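Local coordinates for alpha-Amylase (Thermotoga maritima, PDB 2B5D), which belongs to glycosyl hydrolase family 57 and is a helix-rich enzyme built around a largely parallel beta sheet, at residues E90-K93 with K94-P97; F110-I113 with L114-R118; Y277-P280 with S281-I285. All coordinates share one frame; numbering follows the deposited sequence.

Interaction 1 (E90-K93 with K94-P97)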
loop_
_atom_site.group_PDB
_atom_site.type_symbol
_atom_site.label_atom_id
_atom_site.label_comp_id
_atom_site.label_asym_id
_atom_site.label_seq_id
_atom_site.Cartn_x
_atom_site.Cartn_y
_atom_site.Cartn_z
ATOM N N GLU A 90 -36.938 7.023 18.127
ATOM C CA GLU A 90 -38.098 6.464 17.404
ATOM C C GLU A 90 -37.838 5.075 16.816
ATOM O O GLU A 90 -38.605 4.147 17.076
ATOM C CB GLU A 90 -38.640 7.426 16.326
ATOM C CG GLU A 90 -39.893 8.219 16.745
ATOM C CD GLU A 90 -41.215 7.471 16.499
ATOM O OE1 GLU A 90 -42.212 8.146 16.141
ATOM O OE2 GLU A 90 -41.266 6.225 16.656
ATOM N N ARG A 91 -36.757 4.933 16.048
ATOM C CA ARG A 91 -36.369 3.649 15.446
ATOM C C ARG A 91 -36.188 2.531 16.479
ATOM O O ARG A 91 -36.303 1.355 16.140
ATOM C CB ARG A 91 -35.106 3.830 14.580
ATOM C CG ARG A 91 -34.404 2.538 14.067
ATOM C CD ARG A 91 -34.877 2.074 12.676
ATOM N NE ARG A 91 -33.763 1.828 11.735
ATOM C CZ ARG A 91 -33.183 0.643 11.487
ATOM N NH1 ARG A 91 -33.593 -0.457 12.116
ATOM N NH2 ARG A 91 -32.182 0.554 10.605
ATOM N N THR A 92 -35.901 2.890 17.734
ATOM C CA THR A 92 -35.681 1.881 18.786
ATOM C C THR A 92 -36.950 1.428 19.506
ATOM O O THR A 92 -36.972 0.345 20.115
ATOM C CB THR A 92 -34.639 2.325 19.850
ATOM O OG1 THR A 92 -35.008 3.593 20.404
ATOM C CG2 THR A 92 -33.231 2.385 19.250
ATOM N N LYS A 93 -37.989 2.268 19.430
ATOM C CA LYS A 93 -39.262 2.076 20.128
ATOM C C LYS A 93 -39.830 0.643 20.095
ATOM O O LYS A 93 -40.372 0.168 21.096
ATOM C CB LYS A 93 -40.291 3.058 19.576
ATOM C CG LYS A 93 -41.347 3.516 20.580
ATOM C CD LYS A 93 -42.108 4.742 20.054
ATOM C CE LYS A 93 -41.221 5.992 19.917
ATOM N NZ LYS A 93 -40.747 6.533 21.238
ATOM N N LYS A 94 -39.700 -0.042 18.958
ATOM C CA LYS A 94 -40.217 -1.410 18.861
ATOM C C LYS A 94 -39.125 -2.499 18.983
ATOM O O LYS A 94 -39.419 -3.704 18.885
ATOM C CB LYS A 94 -41.075 -1.581 17.595
ATOM C CG LYS A 94 -42.359 -2.428 17.826
ATOM C CD LYS A 94 -43.178 -2.654 16.525
ATOM C CE LYS A 94 -44.120 -1.461 16.201
ATOM N NZ LYS A 94 -44.392 -1.352 14.724
ATOM N N GLU A 95 -37.880 -2.069 19.220
ATOM C CA GLU A 95 -36.736 -2.976 19.456
ATOM C C GLU A 95 -36.631 -3.226 20.953
ATOM O O GLU A 95 -37.494 -2.769 21.714
ATOM C CB GLU A 95 -35.445 -2.349 18.943
ATOM C CG GLU A 95 -35.616 -1.600 17.646
ATOM C CD GLU A 95 -34.293 -1.236 17.006
ATOM O OE1 GLU A 95 -33.872 -1.936 16.059
ATOM O OE2 GLU A 95 -33.664 -0.254 17.448
ATOM N N HIS A 96 -35.580 -3.937 21.378
ATOM C CA HIS A 96 -35.319 -4.185 22.811
ATOM C C HIS A 96 -35.506 -2.940 23.706
ATOM O O HIS A 96 -35.066 -1.835 23.357
ATOM C CB HIS A 96 -33.919 -4.752 22.993
ATOM C CG HIS A 96 -33.738 -5.542 24.253
ATOM N ND1 HIS A 96 -33.525 -6.906 24.250
ATOM C CD2 HIS A 96 -33.712 -5.161 25.552
ATOM C CE1 HIS A 96 -33.390 -7.332 25.494
ATOM N NE2 HIS A 96 -33.496 -6.291 26.303
ATOM N N PRO A 97 -36.201 -3.106 24.847
ATOM C CA PRO A 97 -36.375 -2.021 25.812
ATOM C C PRO A 97 -35.090 -1.405 26.407
ATOM O O PRO A 97 -35.084 -0.217 26.715
ATOM C CB PRO A 97 -37.230 -2.670 26.912
ATOM C CG PRO A 97 -37.039 -4.128 26.726
ATOM C CD PRO A 97 -36.927 -4.314 25.272
#
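A type I beta turn runs from Thr92 to Glu95, with Lys93 and Lys94 at its corners; the CA atoms of its end residues, Thr92 and Glu95, lie 5.0 Å apart. By this turn the chain leaves helix 68-91, and it forms the tight link of an antiparallel helical hairpin at the molecular surface. The turn is closed by Glu95 N, which donates to Thr92 O over 2.7 Å with an N-H...O angle of 147°. Just before it, Lys93 N bonds back to Glu90 O, three residues earlier, and His96, just beyond the turn, takes the N-cap position of helix 97-119. Among the side chains, Glu95 does most of the touching. CG beside its own backbone N (chi1 -39°) brings the side chain back against the end of the helix, Glu95 CG lying 3.4 Å from Arg91 O, while the rest of the chain runs on extended. Arg91 NH1 lies 4.2 Å from Glu95 OE1, an attraction too long for a salt bridge, and OE1 is instead paired with Arg269. The hydroxyl of Thr92 returns to Glu88 O within the helix, which helps to hold the rotation of this buried side chain, whose methyl faces the glutamate. Thr92 and Glu95 meet at a slant, with OE2 of Glu95 3.2 Å from CG2 of Thr92.

Interaction 2 (F110-I113 with L114-R118)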
loop_
_atom_site.group_PDB
_atom_site.type_symbol
_atom_site.label_atom_id
_atom_site.label_comp_id
_atom_site.label_asym_id
_atom_site.label_seq_id
_atom_site.Cartn_x
_atom_site.Cartn_y
_atom_site.Cartn_z
ATOM N N PHE A 110 -26.381 13.976 25.375
ATOM C CA PHE A 110 -25.797 14.833 24.341
ATOM C C PHE A 110 -26.322 16.248 24.407
ATOM O O PHE A 110 -25.573 17.186 24.111
ATOM C CB PHE A 110 -26.010 14.288 22.934
ATOM C CG PHE A 110 -25.376 12.963 22.694
ATOM C CD1 PHE A 110 -24.295 12.532 23.465
ATOM C CD2 PHE A 110 -25.842 12.139 21.679
ATOM C CE1 PHE A 110 -23.723 11.310 23.245
ATOM C CE2 PHE A 110 -25.258 10.903 21.449
ATOM C CZ PHE A 110 -24.200 10.491 22.240
ATOM N N GLU A 111 -27.594 16.407 24.774
ATOM C CA GLU A 111 -28.163 17.747 24.906
ATOM C C GLU A 111 -27.453 18.476 26.035
ATOM O O GLU A 111 -26.961 19.593 25.844
ATOM C CB GLU A 111 -29.678 17.710 25.151
ATOM C CG GLU A 111 -30.531 17.721 23.880
ATOM C CD GLU A 111 -32.040 17.636 24.159
ATOM O OE1 GLU A 111 -32.478 18.003 25.288
ATOM O OE2 GLU A 111 -32.785 17.194 23.239
ATOM N N LYS A 112 -27.390 17.820 27.198
ATOM C CA LYS A 112 -26.639 18.295 28.364
ATOM C C LYS A 112 -25.213 18.750 28.043
ATOM O O LYS A 112 -24.792 19.832 28.458
ATOM C CB LYS A 112 -26.608 17.214 29.445
ATOM C CG LYS A 112 -27.485 17.499 30.656
ATOM C CD LYS A 112 -26.738 18.340 31.715
ATOM C CE LYS A 112 -26.686 19.859 31.358
ATOM N NZ LYS A 112 -25.854 20.678 32.317
ATOM N N ILE A 113 -24.489 17.914 27.297
ATOM C CA ILE A 113 -23.107 18.189 26.917
ATOM C C ILE A 113 -22.966 19.462 26.082
ATOM O O ILE A 113 -22.177 20.339 26.430
ATOM C CB ILE A 113 -22.457 16.944 26.249
ATOM C CG1 ILE A 113 -22.031 15.965 27.344
ATOM C CG2 ILE A 113 -21.258 17.313 25.350
ATOM C CD1 ILE A 113 -21.977 14.563 26.884
ATOM N N LEU A 114 -23.748 19.568 25.008
ATOM C CA LEU A 114 -23.697 20.727 24.099
ATOM C C LEU A 114 -24.099 22.002 24.826
ATOM O O LEU A 114 -23.611 23.089 24.501
ATOM C CB LEU A 114 -24.625 20.521 22.901
ATOM C CG LEU A 114 -24.249 21.033 21.509
ATOM C CD1 LEU A 114 -25.510 21.119 20.650
ATOM C CD2 LEU A 114 -23.492 22.359 21.487
ATOM N N ASN A 115 -24.979 21.835 25.814
ATOM C CA ASN A 115 -25.430 22.896 26.701
ATOM C C ASN A 115 -24.363 23.407 27.651
ATOM O O ASN A 115 -24.308 24.610 27.924
ATOM C CB ASN A 115 -26.582 22.395 27.543
ATOM C CG ASN A 115 -27.688 23.394 27.632
ATOM O OD1 ASN A 115 -28.566 23.428 26.759
ATOM N ND2 ASN A 115 -27.659 24.231 28.674
ATOM N N VAL A 116 -23.544 22.497 28.184
ATOM C CA VAL A 116 -22.374 22.893 28.974
ATOM C C VAL A 116 -21.401 23.654 28.086
ATOM O O VAL A 116 -20.869 24.680 28.478
ATOM C CB VAL A 116 -21.672 21.681 29.641
ATOM C CG1 VAL A 116 -20.289 22.060 30.180
ATOM C CG2 VAL A 116 -22.549 21.093 30.755
ATOM N N PHE A 117 -21.184 23.145 26.880
ATOM C CA PHE A 117 -20.304 23.773 25.913
ATOM C C PHE A 117 -20.740 25.207 25.626
ATOM O O PHE A 117 -19.899 26.096 25.456
ATOM C CB PHE A 117 -20.303 22.955 24.635
ATOM C CG PHE A 117 -19.313 23.414 23.615
ATOM C CD1 PHE A 117 -19.715 24.202 22.547
ATOM C CD2 PHE A 117 -17.985 23.024 23.693
ATOM C CE1 PHE A 117 -18.803 24.610 21.579
ATOM C CE2 PHE A 117 -17.069 23.433 22.732
ATOM C CZ PHE A 117 -17.481 24.228 21.675
ATOM N N ARG A 118 -22.059 25.413 25.586
ATOM C CA ARG A 118 -22.654 26.727 25.368
ATOM C C ARG A 118 -22.533 27.614 26.604
ATOM O O ARG A 118 -22.183 28.777 26.461
ATOM C CB ARG A 118 -24.111 26.609 24.902
ATOM C CG ARG A 118 -24.256 26.026 23.492
ATOM C CD ARG A 118 -25.670 26.204 22.952
ATOM N NE ARG A 118 -25.979 25.300 21.841
ATOM C CZ ARG A 118 -25.484 25.418 20.609
ATOM N NH1 ARG A 118 -25.830 24.555 19.662
ATOM N NH2 ARG A 118 -24.640 26.396 20.323
#
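Lys112 and Val116, one helical turn apart, make the side-chain meeting of 110-113 with 114-118, Lys112 NZ lying 3.7 Å from Val116 CG2. The lysine chain is folded at two places (chi2 -87°, chi3 79°), which carries its amine forward along the helix, obliquely across the valine. CG2 of Val116 also rests 3.4 Å from Lys112 O. Beneath them runs an unbroken ladder of alpha-helical bonds: Leu114 N to Phe110 O at 3.1 Å is nearly straight (171°), Asn115 N meets Glu111 O at 3.0 Å, and Val116 N and Phe117 N bind Lys112 O and Ile113 O in the same way. Farther along, Leu114 CD2 sits over one face of the Arg118 guanidinium, 3.5 Å above its plane and displaced toward the rim. That arginine is itself positioned by salt bridges to Glu75 and Glu79. Glu111, Lys112 and Asn115 are exposed, whereas Phe110, Ile113, Leu114 and Phe117 are buried. These four pack on helix 68-91, where the ring of Phe117 meets that of Tyr74, and Ile113, Val116 and Phe117 also lean on helix 27-47, so this part of helix 97-119 touches both helices.

Interaction 3 (Y277-P280 with S281-I285)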
loop_
_atom_site.group_PDB
_atom_site.type_symbol
_atom_site.label_atom_id
_atom_site.label_comp_id
_atom_site.label_asym_id
_atom_site.label_seq_id
_atom_site.Cartn_x
_atom_site.Cartn_y
_atom_site.Cartn_z
ATOM N N TYR A 277 -24.049 10.263 8.847
ATOM C CA TYR A 277 -23.469 10.319 10.188
ATOM C C TYR A 277 -22.159 9.549 10.220
ATOM O O TYR A 277 -21.403 9.642 11.185
ATOM C CB TYR A 277 -24.439 9.792 11.241
ATOM C CG TYR A 277 -25.819 10.389 11.135
ATOM C CD1 TYR A 277 -26.873 9.653 10.588
ATOM C CD2 TYR A 277 -26.073 11.699 11.555
ATOM C CE1 TYR A 277 -28.147 10.200 10.478
ATOM C CE2 TYR A 277 -27.344 12.257 11.446
ATOM C CZ TYR A 277 -28.370 11.499 10.907
ATOM O OH TYR A 277 -29.624 12.028 10.797
ATOM N N ILE A 278 -21.892 8.793 9.160
ATOM C CA ILE A 278 -20.565 8.214 8.937
ATOM C C ILE A 278 -19.718 9.155 8.071
ATOM O O ILE A 278 -20.060 10.322 7.893
ATOM C CB ILE A 278 -20.629 6.780 8.325
ATOM C CG1 ILE A 278 -21.527 6.764 7.074
ATOM C CG2 ILE A 278 -21.065 5.771 9.389
ATOM C CD1 ILE A 278 -21.716 5.413 6.415
ATOM N N ASP A 279 -18.614 8.634 7.542
ATOM C CA ASP A 279 -17.726 9.387 6.656
ATOM C C ASP A 279 -18.418 9.768 5.333
ATOM O O ASP A 279 -19.158 8.953 4.768
ATOM C CB ASP A 279 -16.476 8.551 6.368
ATOM C CG ASP A 279 -15.232 9.403 6.123
ATOM O OD1 ASP A 279 -14.620 9.240 5.049
ATOM O OD2 ASP A 279 -14.855 10.222 7.001
ATOM N N PRO A 280 -18.186 11.011 4.842
ATOM C CA PRO A 280 -18.695 11.463 3.528
ATOM C C PRO A 280 -18.235 10.545 2.389
ATOM O O PRO A 280 -18.878 10.480 1.337
ATOM C CB PRO A 280 -18.070 12.858 3.365
ATOM C CG PRO A 280 -16.928 12.915 4.373
ATOM C CD PRO A 280 -17.414 12.076 5.518
ATOM N N SER A 281 -17.122 9.853 2.625
ATOM C CA SER A 281 -16.601 8.809 1.747
ATOM C C SER A 281 -17.531 7.589 1.651
ATOM O O SER A 281 -17.367 6.764 0.746
ATOM C CB SER A 281 -15.213 8.367 2.245
ATOM O OG SER A 281 -14.707 7.247 1.534
ATOM N N GLY A 282 -18.489 7.478 2.578
ATOM C CA GLY A 282 -19.387 6.317 2.662
ATOM C C GLY A 282 -18.897 5.179 3.559
ATOM O O GLY A 282 -19.638 4.210 3.800
ATOM N N VAL A 283 -17.655 5.286 4.053
ATOM C CA VAL A 283 -17.072 4.277 4.967
ATOM C C VAL A 283 -17.617 4.356 6.394
ATOM O O VAL A 283 -17.751 5.459 6.964
ATOM C CB VAL A 283 -15.509 4.298 5.020
ATOM C CG1 VAL A 283 -14.906 3.354 3.962
ATOM C CG2 VAL A 283 -14.965 5.716 4.879
ATOM N N ARG A 284 -17.931 3.171 6.943
ATOM C CA ARG A 284 -18.476 2.994 8.297
ATOM C C ARG A 284 -17.464 3.428 9.356
ATOM O O ARG A 284 -16.293 3.018 9.319
ATOM C CB ARG A 284 -18.829 1.519 8.552
ATOM C CG ARG A 284 -19.719 0.847 7.515
ATOM C CD ARG A 284 -21.154 1.163 7.779
ATOM N NE ARG A 284 -22.069 0.155 7.256
ATOM C CZ ARG A 284 -23.332 0.032 7.653
ATOM N NH1 ARG A 284 -23.817 0.839 8.584
ATOM N NH2 ARG A 284 -24.110 -0.900 7.127
ATOM N N ILE A 285 -17.921 4.252 10.294
ATOM C CA ILE A 285 -17.110 4.691 11.435
ATOM C C ILE A 285 -17.993 4.727 12.678
ATOM O O ILE A 285 -19.205 4.518 12.574
ATOM C CB ILE A 285 -16.502 6.108 11.220
ATOM C CG1 ILE A 285 -17.613 7.156 11.058
ATOM C CG2 ILE A 285 -15.468 6.113 10.067
ATOM C CD1 ILE A 285 -17.125 8.574 11.148
#
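Ile278, which is buried, packs tightly against the returning chain at 283-285, whereas the tip of the loop is more open, Ser281 and Gly282 being partly exposed and Val283 exposed. On the tight side, Ile278 CB lies 3.4 Å from Val283 O. With CG1 between the backbone N and the carbonyl carbon (chi1 52°), Ile278 presents CG2 to CG1 of Ile285, 4.1 Å away. Met271 of helix 271-274 touches Ile278 as well. Toward the tip, Asp279 and Val283 lie side by side and point the same way, with Asp279 CB 3.5 Å from Val283 CG2. On this more open side Ser281 O receives a weak hydrogen bond from Trp418 of the second subunit. Two backbone bonds join the arms. Gly282 N donates to Asp279 O at 2.7 Å, and a weak bond runs from Asp279 N to Val283 O at 3.3 Å. With Gly282 in a left-handed conformation (phi 91°) directly after the corners of the type I turn 279-282, this is the pattern of a type I turn with a G1 beta bulge, well known from the ends of beta hairpins, although the arms here are not regular strands.

How the interactions relate
Followed from the N terminus, the three contacts come in series, none nested in or crossing another. Interaction 1 closes the short connection between helices 68-91 and 97-119; interaction 2 lies farther along the second of these, about 12 Å away between nearest atoms. Interaction 3 comes much later and closes a tight turn within the long loop between helices 271-274 and 309-338. Helix 68-91 links all three: it leads into the turn of interaction 1, supports the apolar face of interaction 2 and receives Tyr277 of interaction 3, whose hydroxyl bonds to Glu83 and Lys87. Arg269 adds a second tie, pairing with Glu95 through its side chain and with Arg284 through its carbonyl oxygen.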